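Local coordinates for protein 2-C-methyl-D-erythritol 2,4-cyclodiphosphate synthase (Thermus thermophilus, PDB 1IV3) that catalyses the conversion of 4-diphosphocytidyl-2-C-methyl-D-erythritol 2-phosphate to 2-C-methyl-D-erythritol 2,4-cyclodiphosphate with release of CMP, a step of non-mevalonate isoprenoid synthesis, at residues A[19-24]-A[96-101]; A[39-44]-A[117-122]; A[43-48]-A[55-60]; A[59-64]-A[77-82]. The protein carries 3 engineered substitutions. All blocks are in the same frame, centred on the assembly; numbering follows the deposited sequence.

Helix 39-50 is shared by contacts 2 and 3. Its first turns carry His42, a magnesium ligand, and pack on the end of helix 109-120 in contact 2; further along, contact 3 ties the same helix to the short helix 57-60. Contact 4 continues from there to helix 73-86, its centre only about 7 Å from that of contact 3. Contact 1 lies beside contact 2, centres about 10 Å apart, where Ala40 CB comes within 3.9 Å of Leu98 CD2. Around the metal, Ile57 CD1 of contact 3 lies 3.7 Å from His42 CG. Contacts 1 and 4, about 19 Å apart between centres, do not touch; contact 1 holds substrate-binding residues, and contact 4 holds residues predicted to bind the substrate.

Contact 1: A[19-24]-A[96-101]; sequences YLCGLL and LVLTLD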
loop_
_atom_site.group_PDB
_atom_site.type_symbol
_atom_site.label_atom_id
_atom_site.label_comp_id
_atom_site.label_asym_id
_atom_site.label_seq_id
_atom_site.Cartn_x
_atom_site.Cartn_y
_atom_site.Cartn_z
ATOM N N TYR A 19 17.167 -4.735 -12.420
ATOM C CA TYR A 19 16.542 -6.037 -12.258
ATOM C C TYR A 19 15.143 -5.903 -11.682
ATOM O O TYR A 19 14.984 -5.206 -10.668
ATOM C CB TYR A 19 17.361 -6.922 -11.293
ATOM C CG TYR A 19 18.706 -7.224 -11.915
ATOM C CD1 TYR A 19 18.727 -8.206 -12.902
ATOM C CD2 TYR A 19 19.862 -6.572 -11.536
ATOM C CE1 TYR A 19 19.919 -8.535 -13.513
ATOM C CE2 TYR A 19 21.079 -6.896 -12.151
ATOM C CZ TYR A 19 21.068 -7.874 -13.132
ATOM O OH TYR A 19 22.234 -8.243 -13.772
ATOM N N LEU A 20 14.162 -6.572 -12.297
ATOM C CA LEU A 20 12.793 -6.483 -11.776
ATOM C C LEU A 20 12.098 -7.812 -12.022
ATOM O O LEU A 20 12.176 -8.365 -13.120
ATOM C CB LEU A 20 11.983 -5.340 -12.387
ATOM C CG LEU A 20 12.299 -3.937 -11.863
ATOM C CD1 LEU A 20 11.639 -2.860 -12.723
ATOM C CD2 LEU A 20 11.868 -3.751 -10.416
ATOM N N CYS A 21 11.460 -8.316 -10.971
ATOM C CA CYS A 21 10.761 -9.583 -11.122
ATOM C C CYS A 21 11.679 -10.723 -11.539
ATOM O O CYS A 21 11.221 -11.700 -12.132
ATOM C CB CYS A 21 9.640 -9.451 -12.172
ATOM S SG CYS A 21 8.328 -8.302 -11.669
ATOM N N GLY A 22 12.959 -10.606 -11.228
ATOM C CA GLY A 22 13.935 -11.652 -11.473
ATOM C C GLY A 22 14.612 -11.484 -12.813
ATOM O O GLY A 22 15.524 -12.266 -13.099
ATOM N N LEU A 23 14.202 -10.504 -13.618
ATOM C CA LEU A 23 14.818 -10.322 -14.929
ATOM C C LEU A 23 15.676 -9.072 -15.070
ATOM O O LEU A 23 15.421 -8.029 -14.442
ATOM C CB LEU A 23 13.714 -10.168 -15.976
ATOM C CG LEU A 23 12.616 -11.223 -15.993
ATOM C CD1 LEU A 23 11.653 -10.913 -17.138
ATOM C CD2 LEU A 23 13.215 -12.621 -16.098
ATOM N N LEU A 24 16.667 -9.171 -15.956
ATOM C CA LEU A 24 17.400 -7.996 -16.416
ATOM C C LEU A 24 16.543 -7.119 -17.323
ATOM O O LEU A 24 16.038 -7.546 -18.349
ATOM C CB LEU A 24 18.674 -8.436 -17.152
ATOM C CG LEU A 24 19.932 -7.591 -16.937
ATOM C CD1 LEU A 24 20.893 -7.767 -18.109
ATOM C CD2 LEU A 24 19.626 -6.124 -16.728
ATOM N N LEU A 96 0.810 -6.765 -7.229
ATOM C CA LEU A 96 1.775 -5.738 -6.829
ATOM C C LEU A 96 1.865 -4.615 -7.850
ATOM O O LEU A 96 1.515 -4.813 -9.008
ATOM C CB LEU A 96 3.164 -6.341 -6.649
ATOM C CG LEU A 96 3.839 -6.832 -7.929
ATOM C CD1 LEU A 96 5.340 -7.006 -7.728
ATOM C CD2 LEU A 96 3.241 -8.164 -8.367
ATOM N N VAL A 97 2.359 -3.485 -7.340
ATOM C CA VAL A 97 2.544 -2.312 -8.179
ATOM C C VAL A 97 4.022 -1.928 -8.181
ATOM O O VAL A 97 4.638 -1.822 -7.122
ATOM C CB VAL A 97 1.764 -1.100 -7.650
ATOM C CG1 VAL A 97 1.881 0.103 -8.561
ATOM C CG2 VAL A 97 0.288 -1.479 -7.471
ATOM N N LEU A 98 4.529 -1.717 -9.387
ATOM C CA LEU A 98 5.852 -1.167 -9.575
ATOM C C LEU A 98 5.734 0.277 -10.077
ATOM O O LEU A 98 5.011 0.514 -11.046
ATOM C CB LEU A 98 6.655 -1.959 -10.588
ATOM C CG LEU A 98 6.684 -3.460 -10.332
ATOM C CD1 LEU A 98 7.659 -4.103 -11.321
ATOM C CD2 LEU A 98 7.068 -3.773 -8.896
ATOM N N THR A 99 6.470 1.143 -9.385
ATOM C CA THR A 99 6.449 2.565 -9.707
ATOM C C THR A 99 7.849 3.054 -10.019
ATOM O O THR A 99 8.780 2.878 -9.225
ATOM C CB THR A 99 5.869 3.368 -8.526
ATOM O OG1 THR A 99 4.558 2.876 -8.216
ATOM C CG2 THR A 99 5.729 4.827 -8.895
ATOM N N LEU A 100 8.006 3.648 -11.190
ATOM C CA LEU A 100 9.280 4.252 -11.597
ATOM C C LEU A 100 9.045 5.099 -12.847
ATOM O O LEU A 100 8.161 4.788 -13.657
ATOM C CB LEU A 100 10.354 3.195 -11.824
ATOM C CG LEU A 100 10.304 2.349 -13.097
ATOM C CD1 LEU A 100 11.472 1.364 -13.152
ATOM C CD2 LEU A 100 8.995 1.598 -13.206
ATOM N N ASP A 101 9.802 6.184 -12.984
ATOM C CA ASP A 101 9.550 7.100 -14.101
ATOM C C ASP A 101 10.187 6.615 -15.390
ATOM O O ASP A 101 9.717 6.959 -16.479
ATOM C CB ASP A 101 10.026 8.512 -13.717
ATOM C CG ASP A 101 9.229 9.063 -12.551
ATOM O OD1 ASP A 101 8.530 8.301 -11.850
ATOM O OD2 ASP A 101 9.259 10.293 -12.318
#
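Leu20 overlaps Leu98 and Leu100 with its two methyls, one to each: CD2 lies 4.3 Å from Leu98 CD1, and CD1 lies 4.2 Å from Leu100 CD1. Its CB already points at 96-101, and with CG anti to the carbonyl carbon (chi1 -77°) the two methyls reach a leucine each. Cys21 adds its sulfur, with SG 4.3 Å from the same Leu98 CD1, so that one methyl is met by both neighbours. All of this is apolar packing at van der Waals distance or a little beyond, and it is buried. The 19-24 piece is a tight beta hairpin closed by a type I' turn: Leu20 N donates to Leu23 O at 2.9 Å, and Leu23 N returns a bond to Leu20 O at 3.0 Å. Cys21 and Gly22 form the corner, both with positive phi, and Asp38 accepts from their two backbone N-H groups. Opposite the hairpin, Leu98 and Leu100 project from the same side of their segment, whereas Val97 faces the other way and packs on Tyr5 of the second subunit. Further along this segment, Leu100 and Asp101 belong to the substrate-binding site, where Asp101 hydrogen-bonds Ser134.

Contact 2: A[39-44]-A[117-122]; sequences AAMHAL and SRLMRL. Engineered in segment 39-44: Met41 (natural residue Leu). Engineered in segment 117-122: Met120 (natural residue Leu). With MG (magnesium ion), chain G.
Two engineered methionines, Met41 and Met120, sit on facing helices, and each reaches a natural leucine opposite; both replace leucine. Met41 is bent at chi2 and chi3, which brings its end round to Leu119 although its CB does not aim there: CE lies 3.7 Å from Leu119 CD2 and SD 3.8 Å from that same methyl, the two side chains crossing at about a right angle. In the second pair, Met120 runs out straight at chi2 (179°) before turning at its end, and its CE stands 4.0 Å from Leu44 CD1, again at roughly a right angle. These buried apolar touches join the start of helix 39-50 to the end of helix 109-120, which finishes in a Schellman motif: Arg121 has positive phi, Leu122 N bonds back to Ser117 O at 3.0 Å, and the inner bond from Arg121 N to Arg118 O is weak. Ser117 OG adds a 2.7 Å bond to Leu122 O, almost in line with the carbonyl. His42, beside Met41 in sequence, turns to the active site instead, where its ND1 binds magnesium at 2.0 Å. Asp8, His10 and a water also bind the metal, and Ser73 OG is hydrogen-bonded to His42 NE2.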
loop_
_atom_site.group_PDB
_atom_site.type_symbol
_atom_site.label_atom_id
_atom_site.label_comp_id
_atom_site.label_asym_id
_atom_site.label_seq_id
_atom_site.Cartn_x
_atom_site.Cartn_y
_atom_site.Cartn_z
ATOM N N ALA A 39 13.237 -4.565 -6.584
ATOM C CA ALA A 39 12.208 -4.133 -5.642
ATOM C C ALA A 39 10.989 -5.041 -5.648
ATOM O O ALA A 39 10.333 -5.245 -4.622
ATOM C CB ALA A 39 11.870 -2.691 -5.998
ATOM N N ALA A 40 10.630 -5.582 -6.812
ATOM C CA ALA A 40 9.519 -6.518 -6.954
ATOM C C ALA A 40 9.780 -7.759 -6.103
ATOM O O ALA A 40 8.988 -8.158 -5.261
ATOM C CB ALA A 40 9.328 -6.967 -8.401
ATOM N N MET A 41 10.948 -8.366 -6.348
ATOM C CA MET A 41 11.307 -9.543 -5.566
ATOM C C MET A 41 11.320 -9.209 -4.078
ATOM O O MET A 41 10.823 -9.978 -3.254
ATOM C CB MET A 41 12.682 -10.093 -5.944
ATOM C CG MET A 41 12.798 -10.839 -7.254
ATOM S SD MET A 41 12.013 -12.467 -7.323
ATOM C CE MET A 41 10.524 -12.101 -8.165
ATOM N N HIS A 42 11.896 -8.069 -3.686
ATOM C CA HIS A 42 11.994 -7.790 -2.249
ATOM C C HIS A 42 10.630 -7.584 -1.596
ATOM O O HIS A 42 10.383 -8.121 -0.515
ATOM C CB HIS A 42 12.847 -6.549 -1.996
ATOM C CG HIS A 42 14.283 -6.816 -2.298
ATOM N ND1 HIS A 42 15.272 -5.876 -2.201
ATOM C CD2 HIS A 42 14.882 -7.972 -2.701
ATOM C CE1 HIS A 42 16.437 -6.418 -2.530
ATOM N NE2 HIS A 42 16.225 -7.689 -2.840
ATOM N N ALA A 43 9.778 -6.844 -2.299
ATOM C CA ALA A 43 8.450 -6.595 -1.708
ATOM C C ALA A 43 7.622 -7.870 -1.622
ATOM O O ALA A 43 6.892 -8.075 -0.651
ATOM C CB ALA A 43 7.717 -5.533 -2.521
ATOM N N LEU A 44 7.710 -8.748 -2.631
ATOM C CA LEU A 44 6.997 -10.028 -2.587
ATOM C C LEU A 44 7.535 -10.890 -1.457
ATOM O O LEU A 44 6.789 -11.570 -0.753
ATOM C CB LEU A 44 7.142 -10.784 -3.926
ATOM C CG LEU A 44 6.343 -10.163 -5.075
ATOM C CD1 LEU A 44 6.768 -10.696 -6.437
ATOM C CD2 LEU A 44 4.853 -10.392 -4.829
ATOM N N SER A 117 5.080 -15.751 -12.504
ATOM C CA SER A 117 4.261 -16.958 -12.544
ATOM C C SER A 117 5.097 -18.213 -12.308
ATOM O O SER A 117 4.697 -19.109 -11.559
ATOM C CB SER A 117 3.548 -17.034 -13.893
ATOM O OG SER A 117 2.954 -18.295 -14.136
ATOM N N ARG A 118 6.262 -18.249 -12.957
ATOM C CA ARG A 118 7.178 -19.401 -12.876
ATOM C C ARG A 118 7.784 -19.497 -11.483
ATOM O O ARG A 118 7.839 -20.545 -10.858
ATOM C CB ARG A 118 8.309 -19.294 -13.893
ATOM C CG ARG A 118 9.208 -20.529 -13.980
ATOM C CD ARG A 118 10.089 -20.454 -15.244
ATOM N NE ARG A 118 11.004 -19.329 -15.019
ATOM C CZ ARG A 118 12.183 -19.519 -14.429
ATOM N NH1 ARG A 118 12.542 -20.741 -14.063
ATOM N NH2 ARG A 118 12.949 -18.461 -14.245
ATOM N N LEU A 119 8.241 -18.349 -10.990
ATOM C CA LEU A 119 8.913 -18.311 -9.697
ATOM C C LEU A 119 7.995 -18.662 -8.550
ATOM O O LEU A 119 8.380 -19.341 -7.598
ATOM C CB LEU A 119 9.482 -16.891 -9.500
ATOM C CG LEU A 119 10.917 -16.695 -9.987
ATOM C CD1 LEU A 119 11.050 -17.142 -11.438
ATOM C CD2 LEU A 119 11.371 -15.252 -9.840
ATOM N N MET A 120 6.745 -18.186 -8.597
ATOM C CA MET A 120 5.831 -18.362 -7.475
ATOM C C MET A 120 4.891 -19.526 -7.737
ATOM O O MET A 120 4.055 -19.861 -6.903
ATOM C CB MET A 120 5.085 -17.034 -7.221
ATOM C CG MET A 120 5.815 -16.102 -6.262
ATOM S SD MET A 120 4.996 -14.507 -5.942
ATOM C CE MET A 120 4.656 -13.976 -7.523
ATOM N N ARG A 121 5.049 -20.139 -8.911
ATOM C CA ARG A 121 4.235 -21.266 -9.332
ATOM C C ARG A 121 2.755 -20.913 -9.242
ATOM O O ARG A 121 1.934 -21.660 -8.691
ATOM C CB ARG A 121 4.540 -22.501 -8.474
ATOM C CG ARG A 121 6.009 -22.938 -8.584
ATOM C CD ARG A 121 6.109 -24.348 -7.972
ATOM N NE ARG A 121 6.133 -24.247 -6.513
ATOM C CZ ARG A 121 5.076 -24.202 -5.710
ATOM N NH1 ARG A 121 3.835 -24.237 -6.178
ATOM N NH2 ARG A 121 5.245 -24.114 -4.394
ATOM N N LEU A 122 2.415 -19.745 -9.800
ATOM C CA LEU A 122 1.005 -19.369 -9.780
ATOM C C LEU A 122 0.512 -19.212 -11.209
ATOM O O LEU A 122 1.292 -18.827 -12.082
ATOM C CB LEU A 122 0.820 -18.044 -9.039
ATOM C CG LEU A 122 0.902 -18.016 -7.519
ATOM C CD1 LEU A 122 0.767 -16.563 -7.040
ATOM C CD2 LEU A 122 -0.153 -18.904 -6.885
HETATM MG MG MG G . 15.205 -3.937 -1.910
HETATM O O HOH W 1 16.106 -3.804 0.238
#

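Contact 3: A[43-48]-A[55-60]; sequences ALTDAL and GDIGLL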
loop_
_atom_site.group_PDB
_atom_site.type_symbol
_atom_site.label_atom_id
_atom_site.label_comp_id
_atom_site.label_asym_id
_atom_site.label_seq_id
_atom_site.Cartn_x
_atom_site.Cartn_y
_atom_site.Cartn_z
ATOM N N ALA A 43 9.778 -6.844 -2.299
ATOM C CA ALA A 43 8.450 -6.595 -1.708
ATOM C C ALA A 43 7.622 -7.870 -1.622
ATOM O O ALA A 43 6.892 -8.075 -0.651
ATOM C CB ALA A 43 7.717 -5.533 -2.521
ATOM N N LEU A 44 7.710 -8.748 -2.631
ATOM C CA LEU A 44 6.997 -10.028 -2.587
ATOM C C LEU A 44 7.535 -10.890 -1.457
ATOM O O LEU A 44 6.789 -11.570 -0.753
ATOM C CB LEU A 44 7.142 -10.784 -3.926
ATOM C CG LEU A 44 6.343 -10.163 -5.075
ATOM C CD1 LEU A 44 6.768 -10.696 -6.437
ATOM C CD2 LEU A 44 4.853 -10.392 -4.829
ATOM N N THR A 45 8.859 -10.867 -1.278
ATOM C CA THR A 45 9.465 -11.720 -0.242
ATOM C C THR A 45 9.029 -11.255 1.152
ATOM O O THR A 45 8.623 -12.046 2.020
ATOM C CB THR A 45 10.996 -11.704 -0.353
ATOM O OG1 THR A 45 11.436 -12.161 -1.642
ATOM C CG2 THR A 45 11.621 -12.674 0.651
ATOM N N ASP A 46 9.112 -9.940 1.373
ATOM C CA ASP A 46 8.628 -9.396 2.644
ATOM C C ASP A 46 7.144 -9.719 2.850
ATOM O O ASP A 46 6.729 -10.044 3.963
ATOM C CB ASP A 46 8.846 -7.890 2.743
ATOM C CG ASP A 46 10.199 -7.483 3.300
ATOM O OD1 ASP A 46 10.928 -8.369 3.797
ATOM O OD2 ASP A 46 10.540 -6.277 3.274
ATOM N N ALA A 47 6.313 -9.621 1.813
ATOM C CA ALA A 47 4.886 -9.902 1.966
ATOM C C ALA A 47 4.655 -11.348 2.389
ATOM O O ALA A 47 3.824 -11.625 3.260
ATOM C CB ALA A 47 4.142 -9.607 0.668
ATOM N N LEU A 48 5.385 -12.296 1.761
ATOM C CA LEU A 48 5.297 -13.706 2.145
ATOM C C LEU A 48 5.711 -13.927 3.583
ATOM O O LEU A 48 5.016 -14.601 4.353
ATOM C CB LEU A 48 6.193 -14.538 1.217
ATOM C CG LEU A 48 5.722 -14.665 -0.237
ATOM C CD1 LEU A 48 6.803 -15.336 -1.099
ATOM C CD2 LEU A 48 4.425 -15.466 -0.358
ATOM N N GLY A 55 9.263 -12.186 9.919
ATOM C CA GLY A 55 10.270 -11.140 9.989
ATOM C C GLY A 55 10.288 -10.390 8.668
ATOM O O GLY A 55 9.196 -10.138 8.161
ATOM N N ASP A 56 11.463 -10.075 8.154
ATOM C CA ASP A 56 11.561 -9.396 6.860
ATOM C C ASP A 56 12.925 -9.736 6.265
ATOM O O ASP A 56 13.719 -10.488 6.861
ATOM C CB ASP A 56 11.313 -7.897 6.977
ATOM C CG ASP A 56 12.251 -7.175 7.904
ATOM O OD1 ASP A 56 13.460 -7.472 7.865
ATOM O OD2 ASP A 56 11.873 -6.274 8.681
ATOM N N ILE A 57 13.202 -9.225 5.076
ATOM C CA ILE A 57 14.455 -9.613 4.424
ATOM C C ILE A 57 15.668 -9.036 5.129
ATOM O O ILE A 57 16.767 -9.605 4.996
ATOM C CB ILE A 57 14.513 -9.147 2.950
ATOM C CG1 ILE A 57 14.237 -7.659 2.767
ATOM C CG2 ILE A 57 13.586 -10.013 2.112
ATOM C CD1 ILE A 57 14.486 -7.157 1.347
ATOM N N GLY A 58 15.497 -7.928 5.848
ATOM C CA GLY A 58 16.617 -7.352 6.597
ATOM C C GLY A 58 17.024 -8.330 7.688
ATOM O O GLY A 58 18.208 -8.474 7.997
ATOM N N LEU A 59 16.056 -9.026 8.277
ATOM C CA LEU A 59 16.320 -9.966 9.350
ATOM C C LEU A 59 16.871 -11.287 8.814
ATOM O O LEU A 59 17.864 -11.798 9.335
ATOM C CB LEU A 59 15.055 -10.263 10.164
ATOM C CG LEU A 59 15.214 -11.402 11.179
ATOM C CD1 LEU A 59 16.062 -10.944 12.364
ATOM C CD2 LEU A 59 13.868 -11.912 11.644
ATOM N N LEU A 60 16.206 -11.825 7.790
ATOM C CA LEU A 60 16.505 -13.197 7.393
ATOM C C LEU A 60 17.610 -13.278 6.352
ATOM O O LEU A 60 18.289 -14.310 6.240
ATOM C CB LEU A 60 15.242 -13.869 6.876
ATOM C CG LEU A 60 14.022 -14.037 7.763
ATOM C CD1 LEU A 60 13.072 -15.037 7.102
ATOM C CD2 LEU A 60 14.365 -14.502 9.162
#
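The side chains of Asp46 and Asp56 lie side by side, pointing the same way, with their carboxylate planes 53° apart. Asp56 CB comes over one side of the Asp46 plane, 3.2 Å from OD1, while the two branches of Ile57 approach from the other, CG1 at 3.5 Å from OD1 and CG2 at 3.6 Å. Between them Ile57 N donates to Asp46 OD1 at 2.7 Å, arriving nearly end-on to the C-O bond though somewhat bent at 146°. Asp56 is the N-cap of helix 57-60. Its CG stands between the backbone N and the carbonyl carbon (chi1 59°), which swings the carboxylate back over the first turn so that OD1 accepts from Leu59 N at 3.1 Å. Asp56 OD2 makes a salt bridge with Arg109 of the third subunit and a hydrogen bond with Phe131 N of that subunit, and the arginine, with the helix start, would probably offset the nearness of the two acids. With an alanine in place of Asp46, the Ile57 N-H would probably lose its acceptor and the short helix one of its ties to helix 39-50. Thr45 gives the apolar part: its CG2, anti to the backbone N, meets Ile57 CG2 at 3.6 Å, while OG1 bonds Met41 O. Asp56, Ile57 and Gly58 are predicted to bind substrate, consistent with a place at the subunit boundary near the metal. Helix 39-50 lies between this short helix and strand 141-150, which Ala43 and Ala47 touch, with helix 73-86 alongside through Thr45 and Leu48.

Contact 4: A[59-64]-A[77-82]; sequences LLFPDT and LREAMR. Engineered in segment 77-82: Met81 (natural residue Leu).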
loop_
_atom_site.group_PDB
_atom_site.type_symbol
_atom_site.label_atom_id
_atom_site.label_comp_id
_atom_site.label_asym_id
_atom_site.label_seq_id
_atom_site.Cartn_x
_atom_site.Cartn_y
_atom_site.Cartn_z
ATOM N N LEU A 59 16.056 -9.026 8.277
ATOM C CA LEU A 59 16.320 -9.966 9.350
ATOM C C LEU A 59 16.871 -11.287 8.814
ATOM O O LEU A 59 17.864 -11.798 9.335
ATOM C CB LEU A 59 15.055 -10.263 10.164
ATOM C CG LEU A 59 15.214 -11.402 11.179
ATOM C CD1 LEU A 59 16.062 -10.944 12.364
ATOM C CD2 LEU A 59 13.868 -11.912 11.644
ATOM N N LEU A 60 16.206 -11.825 7.790
ATOM C CA LEU A 60 16.505 -13.197 7.393
ATOM C C LEU A 60 17.610 -13.278 6.352
ATOM O O LEU A 60 18.289 -14.310 6.240
ATOM C CB LEU A 60 15.242 -13.869 6.876
ATOM C CG LEU A 60 14.022 -14.037 7.763
ATOM C CD1 LEU A 60 13.072 -15.037 7.102
ATOM C CD2 LEU A 60 14.365 -14.502 9.162
ATOM N N PHE A 61 17.820 -12.195 5.599
ATOM C CA PHE A 61 18.792 -12.264 4.516
ATOM C C PHE A 61 19.800 -11.134 4.581
ATOM O O PHE A 61 19.987 -10.436 3.572
ATOM C CB PHE A 61 18.055 -12.261 3.168
ATOM C CG PHE A 61 16.972 -13.319 3.047
ATOM C CD1 PHE A 61 17.290 -14.679 3.011
ATOM C CD2 PHE A 61 15.632 -12.980 2.978
ATOM C CE1 PHE A 61 16.285 -15.624 2.907
ATOM C CE2 PHE A 61 14.632 -13.922 2.874
ATOM C CZ PHE A 61 14.947 -15.272 2.847
ATOM N N PRO A 62 20.450 -10.940 5.724
ATOM C CA PRO A 62 21.348 -9.789 5.862
ATOM C C PRO A 62 22.662 -10.084 5.160
ATOM O O PRO A 62 23.041 -11.248 5.048
ATOM C CB PRO A 62 21.585 -9.715 7.373
ATOM C CG PRO A 62 21.603 -11.184 7.746
ATOM C CD PRO A 62 20.450 -11.747 6.949
ATOM N N ASP A 63 23.340 -9.033 4.699
ATOM C CA ASP A 63 24.560 -9.316 3.934
ATOM C C ASP A 63 25.713 -9.697 4.854
ATOM O O ASP A 63 26.819 -9.981 4.387
ATOM C CB ASP A 63 24.923 -8.135 3.041
ATOM C CG ASP A 63 25.068 -6.821 3.770
ATOM O OD1 ASP A 63 24.502 -6.683 4.873
ATOM O OD2 ASP A 63 25.754 -5.923 3.230
ATOM N N THR A 64 25.464 -9.709 6.157
ATOM C CA THR A 64 26.450 -10.265 7.079
ATOM C C THR A 64 26.413 -11.782 7.011
ATOM O O THR A 64 27.311 -12.482 7.489
ATOM C CB THR A 64 26.186 -9.839 8.529
ATOM O OG1 THR A 64 24.766 -9.825 8.772
ATOM C CG2 THR A 64 26.701 -8.431 8.735
ATOM N N LEU A 77 13.380 -15.033 -2.363
ATOM C CA LEU A 77 11.954 -15.284 -2.538
ATOM C C LEU A 77 11.645 -16.764 -2.375
ATOM O O LEU A 77 10.705 -17.171 -1.691
ATOM C CB LEU A 77 11.508 -14.788 -3.920
ATOM C CG LEU A 77 10.036 -15.145 -4.209
ATOM C CD1 LEU A 77 9.154 -13.994 -3.746
ATOM C CD2 LEU A 77 9.878 -15.480 -5.675
ATOM N N ARG A 78 12.472 -17.601 -3.021
ATOM C CA ARG A 78 12.281 -19.049 -2.883
ATOM C C ARG A 78 12.483 -19.534 -1.460
ATOM O O ARG A 78 11.800 -20.452 -0.996
ATOM C CB ARG A 78 13.247 -19.775 -3.833
ATOM C CG ARG A 78 13.036 -19.389 -5.294
ATOM C CD ARG A 78 13.621 -20.439 -6.224
ATOM N NE ARG A 78 13.197 -20.261 -7.620
ATOM C CZ ARG A 78 12.317 -21.081 -8.194
ATOM N NH1 ARG A 78 11.805 -22.073 -7.483
ATOM N NH2 ARG A 78 11.948 -20.911 -9.455
ATOM N N GLU A 79 13.423 -18.965 -0.713
ATOM C CA GLU A 79 13.545 -19.403 0.681
ATOM C C GLU A 79 12.306 -19.020 1.480
ATOM O O GLU A 79 11.798 -19.770 2.317
ATOM C CB GLU A 79 14.812 -18.800 1.275
ATOM C CG GLU A 79 15.118 -19.107 2.717
ATOM C CD GLU A 79 15.297 -20.571 3.054
ATOM O OE1 GLU A 79 15.284 -21.467 2.184
ATOM O OE2 GLU A 79 15.468 -20.836 4.270
ATOM N N ALA A 80 11.776 -17.806 1.228
ATOM C CA ALA A 80 10.554 -17.443 1.948
ATOM C C ALA A 80 9.445 -18.392 1.579
ATOM O O ALA A 80 8.623 -18.785 2.407
ATOM C CB ALA A 80 10.143 -15.992 1.645
ATOM N N MET A 81 9.373 -18.779 0.309
ATOM C CA MET A 81 8.335 -19.719 -0.094
ATOM C C MET A 81 8.540 -21.009 0.701
ATOM O O MET A 81 7.583 -21.629 1.172
ATOM C CB MET A 81 8.344 -19.981 -1.608
ATOM C CG MET A 81 7.855 -18.811 -2.460
ATOM S SD MET A 81 8.129 -18.973 -4.239
ATOM C CE MET A 81 7.021 -20.331 -4.598
ATOM N N ARG A 82 9.802 -21.412 0.866
ATOM C CA ARG A 82 10.042 -22.695 1.551
ATOM C C ARG A 82 9.575 -22.635 2.996
ATOM O O ARG A 82 8.925 -23.552 3.500
ATOM C CB ARG A 82 11.521 -23.081 1.518
ATOM C CG ARG A 82 11.812 -24.450 2.149
ATOM C CD ARG A 82 13.306 -24.758 2.107
ATOM N NE ARG A 82 14.040 -23.934 3.072
ATOM C CZ ARG A 82 13.965 -24.194 4.380
ATOM N NH1 ARG A 82 13.217 -25.221 4.792
ATOM N NH2 ARG A 82 14.623 -23.457 5.266
#
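Leu60 CB sits 3.9 Å above the centre of the Phe61 ring, on one face, while the ring edge meets Glu79. Phe61, the first residue to leave helical geometry after helix 57-60, then carries the contact. Its ring turns an edge to helix 73-86: CE1 lies 3.7 Å and CZ 3.8 Å from Glu79 CG, which is in the ring plane, and CZ comes within 4.4 Å of Ala80 N. The ring is also stacked with Phe76 and edge-to-face with Trp68, so it fits into an aromatic cluster. The aliphatic stem of the glutamate therefore does the touching. Glu79 CG is anti to its own backbone nitrogen (chi1 179°), and the bend at chi2 (60°) carries the carboxylate off the ring to Arg82, its plane 80° from that of the phenyl. There the arginine grips side-on with two nitrogens: NE donates to Glu79 OE1 at 2.9 Å and NH2 to Glu79 OE2 at 2.9 Å, both on the syn side though out of the carboxylate plane. Replacing Glu79 by an alanine would probably leave Arg82 without its mate and open a gap where CG fills the edge of the Phe61 ring. Beyond Phe61 the chain runs away from the helix through Pro62, Asp63 and Thr64, all predicted, like Phe61, to belong to the substrate site. Helix 73-86 lies against helix 39-50 through Leu77 on Thr45 and Leu48, while Leu49 of that helix meets both Leu60 and Ala80, so that the three helices meet there.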